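Local structure of La protein (Trypanosoma brucei, 1S29) at residues E48-L51 with T52-R55. The protein probably binds RNA, and this N-terminal fragment is its La motif, a winged-helix domain that mediates RNA binding through a conserved aromatic patch. Sequence-based numbering, arbitrary orientation.
Sequences ETLL and TFKR
The ring of Phe-53 lies against the backbone of Thr-49 and Leu-50, with Thr-49 O 3.7 Å above one face and displaced toward the rim; Leu-50 CA lies over the same face, also off-centre. On that side of the ring, beyond its rim, two methyls approach adjacent carbons: Leu-50 CD2 is 3.6 Å from Phe-53 CE1, and Thr-49 CG2 is 3.9 Å from Phe-53 CZ. Thr-49 points this methyl away from its own amide nitrogen, while its OG1 is hydrogen-bonded to Ser-46 OG. A type I beta turn runs from Leu-50 to Phe-53, closed by Phe-53 N to Leu-50 O at 3.0 Å (158° at the hydrogen). This turn joins helix 47-50 to helix 54-57 in the winged-helix La motif, and Phe-53 stands at the N-cap position of the second helix. Outside the turn residues, the Tyr-21 ring meets that of Phe-53 with the planes inclined, and Phe-32 of helix 31-37 also touches Phe-53. Thr-52 grips Thr-49 O twice: OG1 donates at 2.6 Å in the carbonyl plane, whereas Thr-52 N, 3.0 Å from Thr-49 O, lies 57° out of that plane. With chi1 at 71°, the Thr-52 hydroxyl is tucked over its own main chain, facing back to Thr-49 O. Thr-52 CG2 lies 3.5 Å from Glu-48 O.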
ATOM      1  N   GLU A  48       8.012   1.062   2.033  1.00  6.03           N
ATOM      2  CA  GLU A  48       8.565   1.103   3.380  1.00  7.11           C
ATOM      3  C   GLU A  48       7.743   2.059   4.241  1.00  6.57           C
ATOM      4  O   GLU A  48       7.660   1.887   5.453  1.00  6.34           O
ATOM      5  CB  GLU A  48      10.053   1.503   3.391  1.00  9.49           C
ATOM      6  CG  GLU A  48      10.393   2.836   2.760  1.00 10.31           C
ATOM      7  CD  GLU A  48      11.874   3.177   2.903  1.00 11.79           C
ATOM      8  OE1 GLU A  48      12.714   2.253   2.835  1.00 13.38           O
ATOM      9  OE2 GLU A  48      12.200   4.368   3.076  1.00 11.47           O
ATOM     10  N   THR A  49       7.131   3.063   3.616  1.00  7.42           N
ATOM     11  CA  THR A  49       6.305   3.994   4.364  1.00  6.33           C
ATOM     12  C   THR A  49       5.051   3.257   4.798  1.00  7.20           C
ATOM     13  O   THR A  49       4.578   3.431   5.922  1.00  8.54           O
ATOM     14  CB  THR A  49       5.881   5.197   3.520  1.00  6.50           C
ATOM     15  OG1 THR A  49       7.034   5.985   3.220  1.00  6.73           O
ATOM     16  CG2 THR A  49       4.881   6.056   4.291  1.00  7.14           C
ATOM     17  N   LEU A  50       4.513   2.439   3.898  1.00  6.52           N
ATOM     18  CA  LEU A  50       3.305   1.684   4.217  1.00  6.79           C
ATOM     19  C   LEU A  50       3.528   0.742   5.398  1.00  7.52           C
ATOM     20  O   LEU A  50       2.625   0.510   6.200  1.00  7.31           O
ATOM     21  CB  LEU A  50       2.827   0.902   2.994  1.00  8.76           C
ATOM     22  CG  LEU A  50       2.369   1.773   1.821  1.00 12.54           C
ATOM     23  CD1 LEU A  50       1.601   0.906   0.838  1.00 13.85           C
ATOM     24  CD2 LEU A  50       1.492   2.914   2.309  1.00 14.60           C
ATOM     25  N   LEU A  51       4.743   0.218   5.513  1.00  7.81           N
ATOM     26  CA  LEU A  51       5.072  -0.687   6.603  1.00  8.74           C
ATOM     27  C   LEU A  51       4.957  -0.028   7.976  1.00 11.05           C
ATOM     28  O   LEU A  51       4.894  -0.719   8.996  1.00 11.41           O
ATOM     29  CB  LEU A  51       6.486  -1.240   6.420  1.00  9.85           C
ATOM     30  CG  LEU A  51       6.674  -2.309   5.343  1.00  9.15           C
ATOM     31  CD1 LEU A  51       8.131  -2.726   5.292  1.00 12.81           C
ATOM     32  CD2 LEU A  51       5.805  -3.512   5.664  1.00  9.40           C
ATOM     33  N   THR A  52       4.928   1.302   8.009  1.00 10.11           N
ATOM     34  CA  THR A  52       4.829   2.009   9.285  1.00 10.02           C
ATOM     35  C   THR A  52       3.388   2.233   9.735  1.00 10.15           C
ATOM     36  O   THR A  52       3.144   2.631  10.875  1.00 10.69           O
ATOM     37  CB  THR A  52       5.547   3.375   9.234  1.00  9.94           C
ATOM     38  OG1 THR A  52       4.800   4.290   8.419  1.00  9.46           O
ATOM     39  CG2 THR A  52       6.957   3.212   8.669  1.00 10.51           C
ATOM     40  N   PHE A  53       2.435   1.973   8.846  1.00  8.43           N
ATOM     41  CA  PHE A  53       1.022   2.147   9.171  1.00  8.61           C
ATOM     42  C   PHE A  53       0.522   0.923   9.929  1.00  9.51           C
ATOM     43  O   PHE A  53       0.822  -0.207   9.561  1.00  8.60           O
ATOM     44  CB  PHE A  53       0.209   2.345   7.890  1.00  8.77           C
ATOM     45  CG  PHE A  53       0.587   3.579   7.118  1.00  9.07           C
ATOM     46  CD1 PHE A  53       0.092   3.785   5.836  1.00  7.71           C
ATOM     47  CD2 PHE A  53       1.435   4.538   7.670  1.00 10.13           C
ATOM     48  CE1 PHE A  53       0.434   4.929   5.115  1.00 10.41           C
ATOM     49  CE2 PHE A  53       1.782   5.680   6.959  1.00 11.63           C
ATOM     50  CZ  PHE A  53       1.281   5.876   5.677  1.00 10.87           C
ATOM     51  N   LYS A  54      -0.243   1.174  10.989  1.00 10.44           N
ATOM     52  CA  LYS A  54      -0.782   0.129  11.858  1.00 10.09           C
ATOM     53  C   LYS A  54      -1.416  -1.091  11.204  1.00  9.38           C
ATOM     54  O   LYS A  54      -1.109  -2.226  11.580  1.00  9.90           O
ATOM     55  CB  LYS A  54      -1.811   0.728  12.823  1.00 11.37           C
ATOM     56  CG  LYS A  54      -2.485  -0.322  13.701  1.00 16.14           C
ATOM     57  CD  LYS A  54      -3.760   0.185  14.356  1.00 19.40           C
ATOM     58  CE  LYS A  54      -4.425  -0.941  15.138  1.00 22.30           C
ATOM     59  NZ  LYS A  54      -5.723  -0.557  15.744  1.00 25.71           N
ATOM     60  N   ARG A  55      -2.310  -0.866  10.249  1.00  8.38           N
ATOM     61  CA  ARG A  55      -2.996  -1.981   9.608  1.00  9.61           C
ATOM     62  C   ARG A  55      -2.087  -2.837   8.737  1.00  8.65           C
ATOM     63  O   ARG A  55      -2.426  -3.972   8.396  1.00  9.54           O
ATOM     64  CB  ARG A  55      -4.199  -1.468   8.810  1.00 10.33           C
ATOM     65  CG  ARG A  55      -5.214  -0.745   9.689  1.00 12.52           C
ATOM     66  CD  ARG A  55      -6.498  -0.462   8.953  1.00 15.11           C
ATOM     67  NE  ARG A  55      -7.484   0.171   9.823  1.00 15.97           N
ATOM     68  CZ  ARG A  55      -8.785   0.222   9.561  1.00 17.55           C
ATOM     69  NH1 ARG A  55      -9.260  -0.331   8.450  1.00 18.67           N
ATOM     70  NH2 ARG A  55      -9.611   0.818  10.412  1.00 18.76           N
TER